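Local atomic coordinates of cell division control protein Cdc48 (Mycobacterium smegmatis, PDB entry 5E7P), a protein that binds ADP in two separate AAA modules and probably hydrolyses ATP. Residues A[288-294]-A[320-326]; A[309-313]-A[351-355]; A[587-593]-A[633-639]. One frame throughout, in Å; residues are numbered along the deposited sequence.

In the fold
Contacts 1 and 2 belong to one AAA module; contact 3 lies in the other, its centre about 42 Å from the centres of contacts 1 and 2. Contact 1 is the buried one, two parallel strands of the central sheet joined by a regular ladder of backbone hydrogen bonds. Contact 2 sits about 10 Å away, centre to centre, where helices 302-319 and 344-356 pack without any direct hydrogen bond; Ala312 and Leu352 reach the strands of contact 1, touching Leu292 and Leu323. Contact 3, partly buried, joins two irregular segments: apolar side chains inside, and an exposed arginine whose side chain hydrogen-bonds a backbone carbonyl. Contacts 1 and 3 approach ADP sites; contact 2 lies away from them.

Contact 1: A[288-294]-A[320-326]; sequences RVVELDG and GGVLFIA
Two parallel strands of the P-loop NTPase (RecA-like) sheet, 289-293 and 321-326, run 4.7 Å apart at 14°, the helical connection 294-319 making a beta-alpha-beta crossover. Val289 pairs with Val322, Val290 with Leu323, Glu291 with Phe324, Leu292 with Ile325 and Asp293 with Ala326. Six backbone hydrogen bonds zip the pair: Val322 N to Arg288 O (3.0 Å), Val290 N to Val322 O (2.8 Å), Phe324 N to Val290 O (2.8 Å), Leu292 N to Phe324 O (2.9 Å), Ala326 N to Leu292 O (3.2 Å) and Gly294 N to Ala326 O (2.9 Å). Val289 and Glu291 instead bond outward to Ser218 and Thr216, Gly321 and Leu323 to Ala362. Val290, Leu292, Leu323 and Ile325 share one face, covered by helices 302-319 and 344-356; Phe324 faces the other, near ADP-binding Ala277. Extended Glu291 (chi1, chi2 t) lays CD 3.6 Å from Phe324 CD2 and salt-bridges Arg281. Gly320 (positive phi) O accepts a weak 3.4 Å bond from Arg288 NH2, which also bonds Ala315 O.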
loop_
_atom_site.group_PDB
_atom_site.type_symbol
_atom_site.label_atom_id
_atom_site.label_comp_id
_atom_site.label_asym_id
_atom_site.label_seq_id
_atom_site.Cartn_x
_atom_site.Cartn_y
_atom_site.Cartn_z
ATOM N N ARG A 288 -12.698 0.485 -28.250
ATOM C CA ARG A 288 -11.525 -0.300 -28.606
ATOM C C ARG A 288 -10.342 0.224 -27.794
ATOM O O ARG A 288 -10.105 1.433 -27.716
ATOM C CB ARG A 288 -11.247 -0.276 -30.118
ATOM C CG ARG A 288 -10.633 1.002 -30.661
ATOM C CD ARG A 288 -10.501 0.951 -32.180
ATOM N NE ARG A 288 -9.627 -0.127 -32.642
ATOM C CZ ARG A 288 -8.333 0.017 -32.906
ATOM N NH1 ARG A 288 -7.624 -1.023 -33.325
ATOM N NH2 ARG A 288 -7.746 1.198 -32.751
ATOM N N VAL A 289 -9.624 -0.685 -27.151
ATOM C CA VAL A 289 -8.552 -0.275 -26.261
ATOM C C VAL A 289 -7.199 -0.784 -26.724
ATOM O O VAL A 289 -7.013 -1.979 -26.952
ATOM C CB VAL A 289 -8.806 -0.747 -24.818
ATOM C CG1 VAL A 289 -7.727 -0.215 -23.895
ATOM C CG2 VAL A 289 -10.170 -0.291 -24.356
ATOM N N VAL A 290 -6.259 0.141 -26.868
ATOM C CA VAL A 290 -4.875 -0.213 -27.123
ATOM C C VAL A 290 -4.136 -0.170 -25.792
ATOM O O VAL A 290 -3.954 0.899 -25.207
ATOM C CB VAL A 290 -4.221 0.754 -28.119
ATOM C CG1 VAL A 290 -2.763 0.378 -28.345
ATOM C CG2 VAL A 290 -4.993 0.752 -29.431
ATOM N N GLU A 291 -3.725 -1.338 -25.309
ATOM C CA GLU A 291 -3.154 -1.442 -23.972
ATOM C C GLU A 291 -1.675 -1.822 -23.957
ATOM O O GLU A 291 -1.255 -2.779 -24.610
ATOM C CB GLU A 291 -3.956 -2.431 -23.125
ATOM C CG GLU A 291 -3.464 -2.563 -21.695
ATOM C CD GLU A 291 -4.370 -3.439 -20.850
ATOM O OE1 GLU A 291 -3.957 -3.819 -19.734
ATOM O OE2 GLU A 291 -5.496 -3.745 -21.300
ATOM N N LEU A 292 -0.895 -1.055 -23.202
ATOM C CA LEU A 292 0.494 -1.390 -22.922
ATOM C C LEU A 292 0.629 -1.727 -21.448
ATOM O O LEU A 292 0.001 -1.092 -20.599
ATOM C CB LEU A 292 1.419 -0.213 -23.244
ATOM C CG LEU A 292 1.849 0.027 -24.691
ATOM C CD1 LEU A 292 2.733 1.259 -24.771
ATOM C CD2 LEU A 292 2.579 -1.185 -25.237
ATOM N N ASP A 293 1.446 -2.728 -21.142
ATOM C CA ASP A 293 1.798 -3.004 -19.759
ATOM C C ASP A 293 3.037 -2.197 -19.399
ATOM O O ASP A 293 4.145 -2.535 -19.813
ATOM C CB ASP A 293 2.052 -4.494 -19.530
ATOM C CG ASP A 293 2.299 -4.820 -18.066
ATOM O OD1 ASP A 293 1.616 -4.230 -17.203
ATOM O OD2 ASP A 293 3.178 -5.656 -17.775
ATOM N N GLY A 294 2.830 -1.125 -18.639
ATOM C CA GLY A 294 3.899 -0.244 -18.197
ATOM C C GLY A 294 5.197 -0.901 -17.758
ATOM O O GLY A 294 6.271 -0.518 -18.227
ATOM N N GLY A 320 -8.918 5.307 -33.678
ATOM C CA GLY A 320 -9.495 6.002 -32.542
ATOM C C GLY A 320 -9.674 5.052 -31.374
ATOM O O GLY A 320 -9.394 3.860 -31.491
ATOM N N GLY A 321 -10.134 5.575 -30.244
ATOM C CA GLY A 321 -10.368 4.748 -29.074
ATOM C C GLY A 321 -9.537 5.159 -27.874
ATOM O O GLY A 321 -9.150 6.320 -27.741
ATOM N N VAL A 322 -9.253 4.198 -27.001
ATOM C CA VAL A 322 -8.543 4.484 -25.762
ATOM C C VAL A 322 -7.148 3.865 -25.723
ATOM O O VAL A 322 -6.989 2.654 -25.895
ATOM C CB VAL A 322 -9.336 3.990 -24.539
ATOM C CG1 VAL A 322 -8.581 4.290 -23.263
ATOM C CG2 VAL A 322 -10.698 4.638 -24.503
ATOM N N LEU A 323 -6.141 4.705 -25.499
ATOM C CA LEU A 323 -4.791 4.226 -25.226
ATOM C C LEU A 323 -4.634 4.077 -23.721
ATOM O O LEU A 323 -4.743 5.054 -22.977
ATOM C CB LEU A 323 -3.732 5.192 -25.770
ATOM C CG LEU A 323 -2.269 4.764 -25.576
ATOM C CD1 LEU A 323 -1.933 3.532 -26.413
ATOM C CD2 LEU A 323 -1.312 5.901 -25.899
ATOM N N PHE A 324 -4.397 2.849 -23.271
ATOM C CA PHE A 324 -4.303 2.572 -21.842
ATOM C C PHE A 324 -2.947 1.989 -21.456
ATOM O O PHE A 324 -2.527 0.956 -21.978
ATOM C CB PHE A 324 -5.445 1.645 -21.398
ATOM C CG PHE A 324 -5.297 1.119 -19.996
ATOM C CD1 PHE A 324 -4.965 1.965 -18.947
ATOM C CD2 PHE A 324 -5.509 -0.224 -19.722
ATOM C CE1 PHE A 324 -4.830 1.478 -17.657
ATOM C CE2 PHE A 324 -5.380 -0.717 -18.432
ATOM C CZ PHE A 324 -5.040 0.134 -17.400
ATOM N N ILE A 325 -2.267 2.666 -20.537
ATOM C CA ILE A 325 -1.014 2.163 -19.987
ATOM C C ILE A 325 -1.167 1.857 -18.500
ATOM O O ILE A 325 -1.260 2.765 -17.671
ATOM C CB ILE A 325 0.155 3.150 -20.203
ATOM C CG1 ILE A 325 0.358 3.413 -21.695
ATOM C CG2 ILE A 325 1.430 2.597 -19.602
ATOM C CD1 ILE A 325 1.459 4.405 -21.996
ATOM N N ALA A 326 -1.204 0.571 -18.171
ATOM C CA ALA A 326 -1.318 0.141 -16.786
ATOM C C ALA A 326 0.011 0.330 -16.064
ATOM O O ALA A 326 1.054 -0.119 -16.544
ATOM C CB ALA A 326 -1.761 -1.313 -16.715
#

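Contact 2: A[309-313]-A[351-355]; sequences VTSAV and ELRKA
Segments 309-313 and 351-355 are regular alpha-helical turns, running nearly parallel at 6° with their axes 9.6 Å apart; the nearest CA pairs are Thr310-Glu351 (6.2 Å) and Val313-Ala355 (6.0 Å). Val309, chi1 t, points at the other helix, its CG1 4.0 Å from Glu351 CB and 4.4 Å from Leu352 CD2. Thr310 lies to the side: its OG1 is 3.7 Å from Glu351 CG but hydrogen-bonds back to Leu306 O within its own helix. Glu351 folds up with chi1 and chi2 both m, and a water joins the helices, donating to Glu351 OE1 (3.0 Å) and weakly to Thr310 O (3.4 Å). These are helices 302-319 and 344-356 of the AAA alpha/beta fold, packed side by side on one face of the central sheet, where Ala312, out of reach of the other segment, touches Val290, Leu292 and Leu323. One turn after Val309, Val313 (chi1 t) is a knob in a hole formed by Glu351, Leu352, Lys354 and Ala355. Val313 CG1 lies 3.5 Å from Glu351 O, 3.9 Å from Ala355 CB and 4.3 Å from Lys354 CD, while Val313 CG2 is 4.3 Å from Leu352 N.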
loop_
_atom_site.group_PDB
_atom_site.type_symbol
_atom_site.label_atom_id
_atom_site.label_comp_id
_atom_site.label_asym_id
_atom_site.label_seq_id
_atom_site.Cartn_x
_atom_site.Cartn_y
_atom_site.Cartn_z
ATOM N N VAL A 309 6.056 2.228 -27.630
ATOM C CA VAL A 309 5.131 3.326 -27.366
ATOM C C VAL A 309 4.661 3.955 -28.675
ATOM O O VAL A 309 3.487 4.285 -28.834
ATOM C CB VAL A 309 5.792 4.406 -26.477
ATOM C CG1 VAL A 309 4.910 5.641 -26.370
ATOM C CG2 VAL A 309 6.094 3.845 -25.100
ATOM N N THR A 310 5.590 4.101 -29.613
ATOM C CA THR A 310 5.306 4.684 -30.921
ATOM C C THR A 310 4.328 3.818 -31.708
ATOM O O THR A 310 3.421 4.326 -32.365
ATOM C CB THR A 310 6.607 4.853 -31.732
ATOM O OG1 THR A 310 7.532 5.651 -30.983
ATOM C CG2 THR A 310 6.336 5.507 -33.089
ATOM N N SER A 311 4.519 2.505 -31.629
ATOM C CA SER A 311 3.658 1.556 -32.321
ATOM C C SER A 311 2.253 1.573 -31.729
ATOM O O SER A 311 1.260 1.453 -32.447
ATOM C CB SER A 311 4.256 0.149 -32.242
ATOM O OG SER A 311 3.367 -0.818 -32.770
ATOM N N ALA A 312 2.179 1.728 -30.412
ATOM C CA ALA A 312 0.904 1.753 -29.708
ATOM C C ALA A 312 0.123 3.028 -30.005
ATOM O O ALA A 312 -1.101 3.001 -30.132
ATOM C CB ALA A 312 1.127 1.601 -28.215
ATOM N N VAL A 313 0.835 4.145 -30.107
ATOM C CA VAL A 313 0.210 5.427 -30.418
ATOM C C VAL A 313 -0.346 5.456 -31.849
ATOM O O VAL A 313 -1.455 5.943 -32.089
ATOM C CB VAL A 313 1.194 6.597 -30.195
ATOM C CG1 VAL A 313 0.665 7.882 -30.820
ATOM C CG2 VAL A 313 1.452 6.788 -28.708
ATOM N N GLU A 351 5.067 11.267 -27.993
ATOM C CA GLU A 351 4.149 10.331 -28.636
ATOM C C GLU A 351 2.775 10.338 -27.965
ATOM O O GLU A 351 1.749 10.378 -28.645
ATOM C CB GLU A 351 4.729 8.914 -28.645
ATOM C CG GLU A 351 5.800 8.693 -29.697
ATOM C CD GLU A 351 5.284 8.913 -31.111
ATOM O OE1 GLU A 351 4.232 8.336 -31.464
ATOM O OE2 GLU A 351 5.927 9.666 -31.872
ATOM N N LEU A 352 2.762 10.299 -26.633
ATOM C CA LEU A 352 1.519 10.367 -25.868
ATOM C C LEU A 352 0.783 11.672 -26.151
ATOM O O LEU A 352 -0.428 11.679 -26.355
ATOM C CB LEU A 352 1.793 10.258 -24.364
ATOM C CG LEU A 352 2.399 8.968 -23.808
ATOM C CD1 LEU A 352 2.452 9.025 -22.282
ATOM C CD2 LEU A 352 1.626 7.743 -24.280
ATOM N N ARG A 353 1.528 12.774 -26.153
ATOM C CA ARG A 353 0.972 14.094 -26.424
ATOM C C ARG A 353 0.324 14.136 -27.811
ATOM O O ARG A 353 -0.733 14.744 -28.004
ATOM C CB ARG A 353 2.072 15.152 -26.308
ATOM C CG ARG A 353 1.565 16.578 -26.233
ATOM C CD ARG A 353 2.694 17.557 -25.954
ATOM N NE ARG A 353 3.394 17.248 -24.709
ATOM C CZ ARG A 353 4.659 16.843 -24.640
ATOM N NH1 ARG A 353 5.373 16.701 -25.749
ATOM N NH2 ARG A 353 5.211 16.587 -23.459
ATOM N N LYS A 354 0.964 13.472 -28.767
ATOM C CA LYS A 354 0.428 13.339 -30.116
ATOM C C LYS A 354 -0.885 12.560 -30.103
ATOM O O LYS A 354 -1.815 12.873 -30.853
ATOM C CB LYS A 354 1.452 12.646 -31.021
ATOM C CG LYS A 354 0.891 12.092 -32.317
ATOM C CD LYS A 354 1.943 11.288 -33.065
ATOM C CE LYS A 354 1.331 10.495 -34.214
ATOM N NZ LYS A 354 0.675 11.372 -35.222
ATOM N N ALA A 355 -0.955 11.548 -29.244
ATOM C CA ALA A 355 -2.160 10.734 -29.122
ATOM C C ALA A 355 -3.323 11.527 -28.523
ATOM O O ALA A 355 -4.443 11.474 -29.025
ATOM C CB ALA A 355 -1.881 9.485 -28.296
HETATM O O HOH W 1 2.463 7.338 -33.687
#

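Contact 3: A[587-593]-A[633-639]; sequences IDALAPR and DLIDPAL
In the second AAA module, of P-loop NTPase fold, the short helix 587-590 following the Walker B strand 580-585 and its non-helical tail, Ala591 to Arg593, meet the loop between strands 623-629 and 645-650. That loop has 3-10 turns at 633-634 and 637-639, separated by extended Ile635 and Asp636. CA atoms approach to 4.8 Å at Pro592-Ile635 and 4.3 Å at Arg593-Asp636. Apolar packing fills the inner side: Ile587 CG2 touches Ile635 CD1 (3.6 Å), both residues also resting on Thr629 and Leu523, and Ala591 CB meets Leu639 CD2 (4.0 Å) beside helix 602-617. Ile635 (chi1 m, chi2 t) also brings CG1 to 4.0 Å from Asp588 CA. The Asp588 side chain lies about 6 Å from that of ADP-binding Asn630, at the AAA sensor 1 position, and about 9 Å from ADP, so the contact joins two segments leaving the nucleotide site. Backbone bonds are few: Asp636 N donates to Ala591 O (3.2 Å), and Arg593 N weakly to Leu634 O (3.2 Å), an acceptor also approached by Pro592 CA at 3.3 Å. Arg593, chi1 m with chi2 and chi3 t, stretches along the loop, one guanidinium face over Ile635 O and Pro637 CG. A water donates to Ile635 O (2.6 Å) and weakly accepts from Arg593 NH2 (3.3 Å). The shortest direct hydrogen bond between the segments runs from Arg593 NE to Asp633 O, 2.6 Å.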
loop_
_atom_site.group_PDB
_atom_site.type_symbol
_atom_site.label_atom_id
_atom_site.label_comp_id
_atom_site.label_asym_id
_atom_site.label_seq_id
_atom_site.Cartn_x
_atom_site.Cartn_y
_atom_site.Cartn_z
ATOM N N ILE A 587 3.034 20.415 7.547
ATOM C CA ILE A 587 2.424 21.573 6.904
ATOM C C ILE A 587 3.263 22.845 7.090
ATOM O O ILE A 587 3.120 23.808 6.338
ATOM C CB ILE A 587 0.969 21.778 7.425
ATOM C CG1 ILE A 587 0.244 22.897 6.669
ATOM C CG2 ILE A 587 0.962 22.032 8.924
ATOM C CD1 ILE A 587 0.020 22.604 5.205
ATOM N N ASP A 588 4.150 22.841 8.080
ATOM C CA ASP A 588 5.023 23.989 8.319
ATOM C C ASP A 588 6.061 24.167 7.209
ATOM O O ASP A 588 6.461 25.289 6.894
ATOM C CB ASP A 588 5.715 23.880 9.680
ATOM C CG ASP A 588 6.479 22.579 9.846
ATOM O OD1 ASP A 588 5.880 21.500 9.643
ATOM O OD2 ASP A 588 7.683 22.639 10.176
ATOM N N ALA A 589 6.495 23.059 6.616
ATOM C CA ALA A 589 7.448 23.120 5.513
ATOM C C ALA A 589 6.740 23.528 4.226
ATOM O O ALA A 589 7.294 24.247 3.397
ATOM C CB ALA A 589 8.150 21.783 5.337
ATOM N N LEU A 590 5.505 23.064 4.071
ATOM C CA LEU A 590 4.716 23.363 2.884
ATOM C C LEU A 590 4.309 24.833 2.862
ATOM O O LEU A 590 4.244 25.451 1.798
ATOM C CB LEU A 590 3.478 22.465 2.835
ATOM C CG LEU A 590 2.966 22.011 1.465
ATOM C CD1 LEU A 590 2.065 20.796 1.620
ATOM C CD2 LEU A 590 2.228 23.129 0.750
ATOM N N ALA A 591 4.042 25.391 4.040
ATOM C CA ALA A 591 3.636 26.791 4.147
ATOM C C ALA A 591 4.256 27.492 5.356
ATOM O O ALA A 591 3.573 27.744 6.348
ATOM C CB ALA A 591 2.119 26.902 4.187
ATOM N N PRO A 592 5.555 27.810 5.272
ATOM C CA PRO A 592 6.246 28.502 6.365
ATOM C C PRO A 592 5.902 29.989 6.393
ATOM O O PRO A 592 5.312 30.503 5.442
ATOM C CB PRO A 592 7.720 28.312 6.010
ATOM C CG PRO A 592 7.723 28.256 4.523
ATOM C CD PRO A 592 6.457 27.538 4.137
ATOM N N ARG A 593 6.266 30.666 7.476
ATOM C CA ARG A 593 6.015 32.095 7.599
ATOM C C ARG A 593 6.822 32.877 6.571
ATOM O O ARG A 593 7.924 32.475 6.197
ATOM C CB ARG A 593 6.345 32.586 9.011
ATOM C CG ARG A 593 5.320 32.199 10.061
ATOM C CD ARG A 593 5.766 32.624 11.451
ATOM N NE ARG A 593 4.758 32.325 12.464
ATOM C CZ ARG A 593 3.851 33.194 12.899
ATOM N NH1 ARG A 593 3.827 34.429 12.414
ATOM N NH2 ARG A 593 2.972 32.829 13.822
ATOM N N ASP A 633 3.793 27.132 15.220
ATOM C CA ASP A 633 4.163 28.545 15.228
ATOM C C ASP A 633 4.960 28.956 13.988
ATOM O O ASP A 633 5.155 30.144 13.731
ATOM C CB ASP A 633 4.942 28.892 16.499
ATOM C CG ASP A 633 6.109 27.953 16.744
ATOM O OD1 ASP A 633 5.940 26.727 16.561
ATOM O OD2 ASP A 633 7.196 28.442 17.120
ATOM N N LEU A 634 5.416 27.971 13.221
ATOM C CA LEU A 634 6.185 28.236 12.010
ATOM C C LEU A 634 5.302 28.220 10.766
ATOM O O LEU A 634 5.798 28.304 9.646
ATOM C CB LEU A 634 7.317 27.219 11.859
ATOM C CG LEU A 634 8.374 27.231 12.964
ATOM C CD1 LEU A 634 9.339 26.065 12.797
ATOM C CD2 LEU A 634 9.120 28.559 12.977
ATOM N N ILE A 635 3.994 28.105 10.969
ATOM C CA ILE A 635 3.039 28.143 9.867
ATOM C C ILE A 635 2.564 29.572 9.636
ATOM O O ILE A 635 2.332 30.314 10.589
ATOM C CB ILE A 635 1.815 27.252 10.156
ATOM C CG1 ILE A 635 2.258 25.833 10.511
ATOM C CG2 ILE A 635 0.866 27.230 8.969
ATOM C CD1 ILE A 635 1.133 24.957 11.003
ATOM N N ASP A 636 2.444 29.961 8.370
ATOM C CA ASP A 636 1.853 31.246 8.018
ATOM C C ASP A 636 0.445 31.331 8.610
ATOM O O ASP A 636 -0.424 30.529 8.265
ATOM C CB ASP A 636 1.809 31.400 6.495
ATOM C CG ASP A 636 1.203 32.719 6.050
ATOM O OD1 ASP A 636 1.236 33.694 6.830
ATOM O OD2 ASP A 636 0.698 32.786 4.910
ATOM N N PRO A 637 0.224 32.300 9.518
ATOM C CA PRO A 637 -1.043 32.497 10.240
ATOM C C PRO A 637 -2.279 32.548 9.340
ATOM O O PRO A 637 -3.382 32.251 9.803
ATOM C CB PRO A 637 -0.841 33.849 10.927
ATOM C CG PRO A 637 0.626 33.934 11.138
ATOM C CD PRO A 637 1.247 33.275 9.937
ATOM N N ALA A 638 -2.096 32.916 8.076
ATOM C CA ALA A 638 -3.200 32.957 7.123
ATOM C C ALA A 638 -3.808 31.570 6.900
ATOM O O ALA A 638 -4.946 31.451 6.452
ATOM C CB ALA A 638 -2.739 33.552 5.805
ATOM N N LEU A 639 -3.037 30.532 7.212
ATOM C CA LEU A 639 -3.497 29.150 7.111
ATOM C C LEU A 639 -4.516 28.822 8.198
ATOM O O LEU A 639 -5.312 27.896 8.053
ATOM C CB LEU A 639 -2.312 28.185 7.239
ATOM C CG LEU A 639 -1.513 27.730 6.014
ATOM C CD1 LEU A 639 -2.241 26.622 5.284
ATOM C CD2 LEU A 639 -1.206 28.882 5.069
HETATM O O HOH W 2 1.575 29.959 13.055
#